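Local coordinates for protein succinylglutamate desuccinylase (Vibrio parahaemolyticus, PDB 2BCO) that probably hydrolyses N-succinylglutamate to succinate and glutamate with the help of one bound zinc ion, the last step of arginine breakdown by the succinyltransferase pathway, at residues 281-286 and 310-315; 156-161 and 221-226; 166-171 and 192-197. All coordinates share one frame; numbering follows the deposited sequence.

Contact 1 of 3, residues 281-286 and 310-315; sequences VENFTS and IVFPNR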
loop_
_atom_site.group_PDB
_atom_site.type_symbol
_atom_site.label_atom_id
_atom_site.label_comp_id
_atom_site.label_asym_id
_atom_site.label_seq_id
_atom_site.Cartn_x
_atom_site.Cartn_y
_atom_site.Cartn_z
ATOM N N VAL A 281 17.156 4.509 -12.233
ATOM C CA VAL A 281 17.746 3.446 -11.428
ATOM C C VAL A 281 16.631 2.564 -10.852
ATOM O O VAL A 281 15.646 3.067 -10.321
ATOM C CB VAL A 281 18.571 4.046 -10.272
ATOM C CG1 VAL A 281 17.684 4.942 -9.417
ATOM C CG2 VAL A 281 19.198 2.944 -9.444
ATOM N N GLU A 282 16.791 1.251 -10.954
ATOM C CA GLU A 282 15.784 0.316 -10.461
ATOM C C GLU A 282 15.800 0.131 -8.947
ATOM O O GLU A 282 16.842 0.284 -8.303
ATOM C CB GLU A 282 15.973 -1.056 -11.132
ATOM C CG GLU A 282 15.471 -1.138 -12.569
ATOM C CD GLU A 282 15.754 -2.486 -13.230
ATOM O OE1 GLU A 282 15.672 -3.530 -12.546
ATOM O OE2 GLU A 282 16.051 -2.504 -14.447
ATOM N N ASN A 283 14.634 -0.174 -8.379
ATOM C CA ASN A 283 14.546 -0.441 -6.953
ATOM C C ASN A 283 15.230 -1.789 -6.763
ATOM O O ASN A 283 15.201 -2.643 -7.655
ATOM C CB ASN A 283 13.092 -0.529 -6.479
ATOM C CG ASN A 283 12.539 0.816 -6.035
ATOM O OD1 ASN A 283 13.222 1.582 -5.356
ATOM N ND2 ASN A 283 11.292 1.098 -6.399
ATOM N N PHE A 284 15.845 -1.974 -5.606
ATOM C CA PHE A 284 16.569 -3.203 -5.292
ATOM C C PHE A 284 17.755 -3.436 -6.209
ATOM O O PHE A 284 18.043 -4.571 -6.579
ATOM C CB PHE A 284 15.651 -4.426 -5.346
ATOM C CG PHE A 284 14.570 -4.409 -4.312
ATOM C CD1 PHE A 284 13.334 -3.828 -4.583
ATOM C CD2 PHE A 284 14.798 -4.940 -3.045
ATOM C CE1 PHE A 284 12.336 -3.777 -3.608
ATOM C CE2 PHE A 284 13.811 -4.895 -2.062
ATOM C CZ PHE A 284 12.578 -4.311 -2.347
ATOM N N THR A 285 18.431 -2.358 -6.594
ATOM C CA THR A 285 19.624 -2.479 -7.420
ATOM C C THR A 285 20.724 -2.778 -6.402
ATOM O O THR A 285 20.960 -1.991 -5.483
ATOM C CB THR A 285 19.942 -1.166 -8.183
ATOM O OG1 THR A 285 18.980 -0.979 -9.227
ATOM C CG2 THR A 285 21.336 -1.215 -8.791
ATOM N N SER A 286 21.386 -3.918 -6.562
ATOM C CA SER A 286 22.428 -4.329 -5.626
ATOM C C SER A 286 23.805 -3.759 -5.912
ATOM O O SER A 286 24.070 -3.234 -6.991
ATOM C CB SER A 286 22.512 -5.858 -5.573
ATOM O OG SER A 286 22.858 -6.396 -6.837
ATOM N N ILE A 310 19.784 -0.969 -3.037
ATOM C CA ILE A 310 19.190 0.318 -2.742
ATOM C C ILE A 310 17.708 0.314 -3.096
ATOM O O ILE A 310 17.316 -0.254 -4.110
ATOM C CB ILE A 310 19.936 1.440 -3.502
ATOM C CG1 ILE A 310 19.476 2.804 -2.997
ATOM C CG2 ILE A 310 19.713 1.309 -5.004
ATOM C CD1 ILE A 310 20.453 3.911 -3.333
ATOM N N VAL A 311 16.889 0.934 -2.248
ATOM C CA VAL A 311 15.441 1.011 -2.468
ATOM C C VAL A 311 14.921 2.437 -2.238
ATOM O O VAL A 311 15.334 3.108 -1.293
ATOM C CB VAL A 311 14.684 0.047 -1.509
ATOM C CG1 VAL A 311 13.194 0.169 -1.718
ATOM C CG2 VAL A 311 15.119 -1.383 -1.748
ATOM N N PHE A 312 14.013 2.900 -3.096
ATOM C CA PHE A 312 13.445 4.250 -2.958
ATOM C C PHE A 312 14.509 5.349 -2.983
ATOM O O PHE A 312 14.646 6.109 -2.028
ATOM C CB PHE A 312 12.659 4.383 -1.640
ATOM C CG PHE A 312 11.571 3.361 -1.460
ATOM C CD1 PHE A 312 11.426 2.690 -0.250
ATOM C CD2 PHE A 312 10.687 3.066 -2.496
ATOM C CE1 PHE A 312 10.404 1.748 -0.066
ATOM C CE2 PHE A 312 9.661 2.127 -2.327
ATOM C CZ PHE A 312 9.520 1.463 -1.114
ATOM N N PRO A 313 15.287 5.443 -4.067
ATOM C CA PRO A 313 16.310 6.498 -4.109
ATOM C C PRO A 313 15.666 7.823 -4.509
ATOM O O PRO A 313 14.776 7.848 -5.352
ATOM C CB PRO A 313 17.279 6.015 -5.191
ATOM C CG PRO A 313 16.961 4.549 -5.357
ATOM C CD PRO A 313 15.475 4.487 -5.167
ATOM N N ASN A 314 16.113 8.919 -3.908
ATOM C CA ASN A 314 15.569 10.237 -4.236
ATOM C C ASN A 314 16.598 11.316 -3.909
ATOM O O ASN A 314 16.796 11.658 -2.743
ATOM C CB ASN A 314 14.279 10.494 -3.451
ATOM C CG ASN A 314 13.486 11.666 -3.998
ATOM O OD1 ASN A 314 14.049 12.714 -4.331
ATOM N ND2 ASN A 314 12.172 11.498 -4.084
ATOM N N ARG A 315 17.243 11.844 -4.944
ATOM C CA ARG A 315 18.272 12.871 -4.783
ATOM C C ARG A 315 17.714 14.277 -4.555
ATOM O O ARG A 315 18.451 15.187 -4.172
ATOM C CB ARG A 315 19.179 12.885 -6.014
ATOM C CG ARG A 315 18.475 13.264 -7.320
ATOM C CD ARG A 315 19.347 12.927 -8.520
ATOM N NE ARG A 315 18.758 13.329 -9.790
ATOM C CZ ARG A 315 18.658 14.589 -10.207
ATOM N NH1 ARG A 315 19.111 15.579 -9.453
ATOM N NH2 ARG A 315 18.109 14.858 -11.380
#
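Asn283 and Phe312 are joined by a side-chain-to-backbone hydrogen bond: Phe312 N donates to Asn283 OD1 at 2.7 Å and nearly straight, 169° at the hydrogen. The donor is slightly tilted from the amide plane. With chi1 at -90°, Asn283 CG lies beside its own backbone N, and the amide oxygen reaches past Val311 to the turn where strand 309-311 ends. Backbone bonds continue the link. Ile310 N donates to Thr285 O at 2.9 Å, while Ile310 O receives two weak bonds, from Phe284 N and Thr285 N. Phe284 and Thr285 both face Ile310, and the positive phi of Phe284 (63°) makes this a G1 beta bulge. Thr285 OG1 also bonds back to Glu282 O at 2.6 Å, across the turn that leads into the bulge. Apolar contacts flank these bonds. Val311 CG2 sits over the centre of the Phe284 ring, a CH-pi contact 3.7 Å from the centroid, while Val311 CG1 lies over a face of the Phe312 ring; Val281 CG1 meets Pro313 CG at 4.1 Å. In the barrel-sandwich hybrid domain, strand 322-335 pairs with 309-311, and Phe284 meets His163 and Phe166 edge-to-face on the catalytic-domain side.

Contact 2 of 3, residues 156-161 and 221-226; sequences CAIRGS and GRVARI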
loop_
_atom_site.group_PDB
_atom_site.type_symbol
_atom_site.label_atom_id
_atom_site.label_comp_id
_atom_site.label_asym_id
_atom_site.label_seq_id
_atom_site.Cartn_x
_atom_site.Cartn_y
_atom_site.Cartn_z
ATOM N N CYS A 156 1.784 1.667 -7.042
ATOM C CA CYS A 156 2.521 1.225 -8.227
ATOM C C CYS A 156 3.882 1.902 -8.118
ATOM O O CYS A 156 3.968 3.045 -7.672
ATOM C CB CYS A 156 1.848 1.685 -9.523
ATOM S SG CYS A 156 0.298 0.898 -9.874
ATOM N N ALA A 157 4.939 1.201 -8.513
ATOM C CA ALA A 157 6.281 1.761 -8.452
ATOM C C ALA A 157 6.488 2.784 -9.563
ATOM O O ALA A 157 5.827 2.726 -10.602
ATOM C CB ALA A 157 7.319 0.653 -8.563
ATOM N N ILE A 158 7.407 3.718 -9.339
ATOM C CA ILE A 158 7.699 4.755 -10.327
ATOM C C ILE A 158 8.952 4.421 -11.127
ATOM O O ILE A 158 9.299 5.127 -12.062
ATOM C CB ILE A 158 7.914 6.123 -9.660
ATOM C CG1 ILE A 158 9.030 6.014 -8.616
ATOM C CG2 ILE A 158 6.607 6.615 -9.050
ATOM C CD1 ILE A 158 9.453 7.343 -8.020
ATOM N N ARG A 159 9.632 3.347 -10.743
ATOM C CA ARG A 159 10.849 2.919 -11.420
ATOM C C ARG A 159 10.813 1.400 -11.522
ATOM O O ARG A 159 9.993 0.752 -10.867
ATOM C CB ARG A 159 12.078 3.373 -10.627
ATOM C CG ARG A 159 12.100 2.858 -9.197
ATOM C CD ARG A 159 13.268 3.413 -8.388
ATOM N NE ARG A 159 13.169 4.854 -8.158
ATOM C CZ ARG A 159 13.656 5.788 -8.972
ATOM N NH1 ARG A 159 14.289 5.450 -10.087
ATOM N NH2 ARG A 159 13.498 7.069 -8.672
ATOM N N GLY A 160 11.696 0.838 -12.341
ATOM C CA GLY A 160 11.728 -0.603 -12.518
ATOM C C GLY A 160 12.352 -1.362 -11.362
ATOM O O GLY A 160 12.917 -0.770 -10.451
ATOM N N SER A 161 12.249 -2.682 -11.400
ATOM C CA SER A 161 12.819 -3.512 -10.347
ATOM C C SER A 161 12.832 -4.993 -10.721
ATOM O O SER A 161 12.037 -5.445 -11.547
ATOM C CB SER A 161 12.020 -3.332 -9.055
ATOM O OG SER A 161 12.535 -4.156 -8.034
ATOM N N GLY A 221 3.172 -3.405 -9.771
ATOM C CA GLY A 221 3.526 -2.975 -11.102
ATOM C C GLY A 221 4.034 -1.548 -11.165
ATOM O O GLY A 221 4.516 -1.000 -10.177
ATOM N N ARG A 222 3.912 -0.960 -12.349
ATOM C CA ARG A 222 4.376 0.398 -12.626
ATOM C C ARG A 222 3.190 1.293 -12.944
ATOM O O ARG A 222 2.078 0.799 -13.149
ATOM C CB ARG A 222 5.318 0.369 -13.837
ATOM C CG ARG A 222 6.518 -0.549 -13.662
ATOM C CD ARG A 222 7.610 0.156 -12.891
ATOM N NE ARG A 222 8.244 1.195 -13.704
ATOM C CZ ARG A 222 9.095 0.946 -14.694
ATOM N NH1 ARG A 222 9.426 -0.311 -14.991
ATOM N NH2 ARG A 222 9.610 1.948 -15.395
ATOM N N VAL A 223 3.425 2.600 -12.993
ATOM C CA VAL A 223 2.356 3.536 -13.308
ATOM C C VAL A 223 2.051 3.555 -14.811
ATOM O O VAL A 223 2.949 3.453 -15.645
ATOM C CB VAL A 223 2.707 4.989 -12.855
ATOM C CG1 VAL A 223 3.293 4.970 -11.455
ATOM C CG2 VAL A 223 3.669 5.634 -13.818
ATOM N N ALA A 224 0.771 3.679 -15.139
ATOM C CA ALA A 224 0.322 3.747 -16.524
ATOM C C ALA A 224 -1.100 4.255 -16.479
ATOM O O ALA A 224 -1.745 4.201 -15.432
ATOM C CB ALA A 224 0.381 2.361 -17.187
ATOM N N ARG A 225 -1.598 4.751 -17.606
ATOM C CA ARG A 225 -2.956 5.272 -17.643
ATOM C C ARG A 225 -3.969 4.150 -17.472
ATOM O O ARG A 225 -3.650 2.971 -17.637
ATOM C CB ARG A 225 -3.223 5.993 -18.969
ATOM C CG ARG A 225 -2.136 6.980 -19.380
ATOM C CD ARG A 225 -2.478 7.711 -20.679
ATOM N NE ARG A 225 -1.425 8.644 -21.051
ATOM C CZ ARG A 225 -0.331 8.315 -21.731
ATOM N NH1 ARG A 225 -0.136 7.067 -22.148
ATOM N NH2 ARG A 225 0.594 9.230 -21.959
ATOM N N ILE A 226 -5.188 4.530 -17.120
ATOM C CA ILE A 226 -6.274 3.588 -16.963
ATOM C C ILE A 226 -6.565 2.960 -18.343
ATOM O O ILE A 226 -6.613 3.666 -19.359
ATOM C CB ILE A 226 -7.530 4.320 -16.438
ATOM C CG1 ILE A 226 -7.274 4.811 -15.009
ATOM C CG2 ILE A 226 -8.740 3.415 -16.525
ATOM C CD1 ILE A 226 -8.447 5.558 -14.355
HETATM O O HOH W 1 6.670 3.263 -12.929
#
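Ala157 and Arg222 form a single parallel bridge at the end of strand 149-157. Ala157 N donates to Gly221 O at 2.8 Å with an angle of 154° at the hydrogen. Ala157 O meets several partners: a water donates to it at a very short 2.5 Å, Val223 N gives a weak bond at 3.4 Å, and Arg222 CA adds a CA-H...O contact. The same water accepts from Arg222 NE at 2.7 Å, lying in the guanidinium plane at its edge, and weakly from Val223 N, so it links Ala157 O to both. Bends at chi2 (-83°) and chi3 (-72°) fold the Arg222 chain back over residues 159-160. There one guanidinium face lies on the peptide linking Arg159 to Gly160, with Gly160 N 3.5 Å above its centre; Arg159 O is close to NE but poorly angled. Arg159 sends its own NH1 to Val281 O and Asp279 O. One residue earlier in the strand, Cys156 CB packs on Val223 CG1, and Cys156 N is hydrogen-bonded to OE1 of the zinc ligand Glu66. The link thus rests on one good backbone bond and a shared water, with a cationic group lying flat on a peptide.

Contact 3 of 3, residues 166-171 and 192-197; sequences FAVSPK and AVLLSN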
loop_
_atom_site.group_PDB
_atom_site.type_symbol
_atom_site.label_atom_id
_atom_site.label_comp_id
_atom_site.label_asym_id
_atom_site.label_seq_id
_atom_site.Cartn_x
_atom_site.Cartn_y
_atom_site.Cartn_z
ATOM N N PHE A 166 6.129 -6.046 -4.788
ATOM C CA PHE A 166 6.757 -6.126 -3.479
ATOM C C PHE A 166 5.935 -5.302 -2.507
ATOM O O PHE A 166 5.086 -4.520 -2.925
ATOM C CB PHE A 166 8.236 -5.685 -3.518
ATOM C CG PHE A 166 8.460 -4.201 -3.674
ATOM C CD1 PHE A 166 8.548 -3.375 -2.555
ATOM C CD2 PHE A 166 8.690 -3.644 -4.931
ATOM C CE1 PHE A 166 8.869 -2.015 -2.682
ATOM C CE2 PHE A 166 9.013 -2.280 -5.067
ATOM C CZ PHE A 166 9.105 -1.469 -3.935
ATOM N N ALA A 167 6.165 -5.491 -1.213
ATOM C CA ALA A 167 5.399 -4.774 -0.208
ATOM C C ALA A 167 6.278 -4.255 0.911
ATOM O O ALA A 167 7.406 -4.718 1.108
ATOM C CB ALA A 167 4.313 -5.689 0.364
ATOM N N VAL A 168 5.741 -3.293 1.648
ATOM C CA VAL A 168 6.445 -2.693 2.763
ATOM C C VAL A 168 5.593 -2.803 4.021
ATOM O O VAL A 168 4.454 -2.338 4.048
ATOM C CB VAL A 168 6.756 -1.207 2.487
ATOM C CG1 VAL A 168 7.410 -0.584 3.700
ATOM C CG2 VAL A 168 7.661 -1.084 1.277
ATOM N N SER A 169 6.150 -3.436 5.051
ATOM C CA SER A 169 5.457 -3.610 6.324
ATOM C C SER A 169 5.940 -2.538 7.310
ATOM O O SER A 169 7.122 -2.501 7.660
ATOM C CB SER A 169 5.740 -5.004 6.894
ATOM O OG SER A 169 5.119 -5.162 8.153
ATOM N N PRO A 170 5.024 -1.671 7.780
ATOM C CA PRO A 170 5.309 -0.578 8.720
ATOM C C PRO A 170 5.928 -1.022 10.037
ATOM O O PRO A 170 5.745 -2.159 10.473
ATOM C CB PRO A 170 3.939 0.066 8.940
ATOM C CG PRO A 170 3.183 -0.290 7.716
ATOM C CD PRO A 170 3.580 -1.733 7.513
ATOM N N LYS A 171 6.644 -0.089 10.656
ATOM C CA LYS A 171 7.306 -0.301 11.930
ATOM C C LYS A 171 6.463 0.275 13.054
ATOM O O LYS A 171 6.203 1.476 13.090
ATOM C CB LYS A 171 8.678 0.383 11.941
ATOM C CG LYS A 171 9.441 0.221 13.243
ATOM C CD LYS A 171 9.725 -1.244 13.514
ATOM C CE LYS A 171 10.637 -1.418 14.705
ATOM N NZ LYS A 171 10.992 -2.857 14.884
ATOM N N ALA A 192 8.493 -9.886 -2.943
ATOM C CA ALA A 192 9.275 -9.537 -1.771
ATOM C C ALA A 192 8.553 -8.592 -0.824
ATOM O O ALA A 192 7.663 -7.839 -1.236
ATOM C CB ALA A 192 10.593 -8.919 -2.201
ATOM N N VAL A 193 8.932 -8.657 0.453
ATOM C CA VAL A 193 8.365 -7.777 1.465
ATOM C C VAL A 193 9.501 -7.123 2.241
ATOM O O VAL A 193 10.405 -7.798 2.721
ATOM C CB VAL A 193 7.468 -8.522 2.470
ATOM C CG1 VAL A 193 6.756 -7.512 3.368
ATOM C CG2 VAL A 193 6.450 -9.371 1.724
ATOM N N LEU A 194 9.458 -5.802 2.336
ATOM C CA LEU A 194 10.476 -5.047 3.057
ATOM C C LEU A 194 9.889 -4.734 4.449
ATOM O O LEU A 194 8.808 -4.154 4.561
ATOM C CB LEU A 194 10.783 -3.743 2.307
ATOM C CG LEU A 194 12.114 -3.005 2.528
ATOM C CD1 LEU A 194 11.874 -1.510 2.359
ATOM C CD2 LEU A 194 12.691 -3.294 3.908
ATOM N N LEU A 195 10.589 -5.147 5.498
ATOM C CA LEU A 195 10.141 -4.896 6.860
ATOM C C LEU A 195 10.771 -3.582 7.322
ATOM O O LEU A 195 11.973 -3.525 7.548
ATOM C CB LEU A 195 10.596 -6.031 7.776
ATOM C CG LEU A 195 10.196 -7.443 7.357
ATOM C CD1 LEU A 195 10.800 -8.439 8.318
ATOM C CD2 LEU A 195 8.685 -7.577 7.323
ATOM N N SER A 196 9.978 -2.525 7.451
ATOM C CA SER A 196 10.527 -1.241 7.887
ATOM C C SER A 196 11.129 -1.335 9.287
ATOM O O SER A 196 10.665 -2.120 10.110
ATOM C CB SER A 196 9.444 -0.162 7.892
ATOM O OG SER A 196 9.026 0.156 6.580
ATOM N N ASN A 197 12.161 -0.537 9.552
ATOM C CA ASN A 197 12.789 -0.523 10.872
ATOM C C ASN A 197 12.598 0.853 11.496
ATOM O O ASN A 197 13.143 1.132 12.557
ATOM C CB ASN A 197 14.291 -0.861 10.783
ATOM C CG ASN A 197 15.128 0.301 10.254
ATOM O OD1 ASN A 197 14.652 1.106 9.452
ATOM N ND2 ASN A 197 16.384 0.377 10.683
HETATM O O HOH W 2 11.560 -4.068 11.865
#
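Ala167 O and Leu194 N make the shortest bond of this strand pair, 2.6 Å and almost straight at 171°. Ala167 N to Ala192 O and Ser169 N to Leu194 O, both 2.8 Å, continue the parallel ladder, and Ser196 N to Ser169 O carries it just past the end of strand 192-195. Next to these bonds, Val193 CA and Val168 CA add CA-H...O contacts to Ala167 O and Leu194 O. Val168 packs its CG2 on Leu194 CB on one face of the sheet and touches Ser196 OG with CG1 at 3.4 Å; on the other face, Ser169 CB meets Leu195 CD2 at 3.9 Å, and Ser169 OG receives a bond from Arg177 NE. The two strands and the intervening helix 179-188 form a beta-alpha-beta unit of the zinc-peptidase-like catalytic domain. Strand 214-220 pairs antiparallel with 165-169, and 258-267 pairs parallel with 192-195. The looser end begins at Lys171, which, bent at chi2 (62°), runs along the backbone of residues 196-197, its CD 3.6 Å from Ser196 O. At this more exposed end a water donates to Ser196 O at 2.8 Å and receives a weak bond from Lys171 NZ; Arg177 NH2 also bonds to Ser196 O.

Contacts 1 and 2 touch directly: Asn283 N probably donates to Gly160 O at 2.8 Å, so the loop after strand 149-157 joins the hybrid domain to the catalytic domain. Contact 1 meets contact 3 through apolar packing, Phe312 CZ lying 3.9 Å from Phe166 CE1 and 4.0 Å from Val168 CG2. Contacts 2 and 3 do not touch, their nearest atoms being about 5 Å apart. All three approach the zinc site of His63, Glu66 and His155: between side chains and the metal, about 6 Å for Cys156, 8 Å for Phe312 and 9 Å for Phe166. Glu219, the predicted active-site residue, has the Phe166 side chain about 3 Å away.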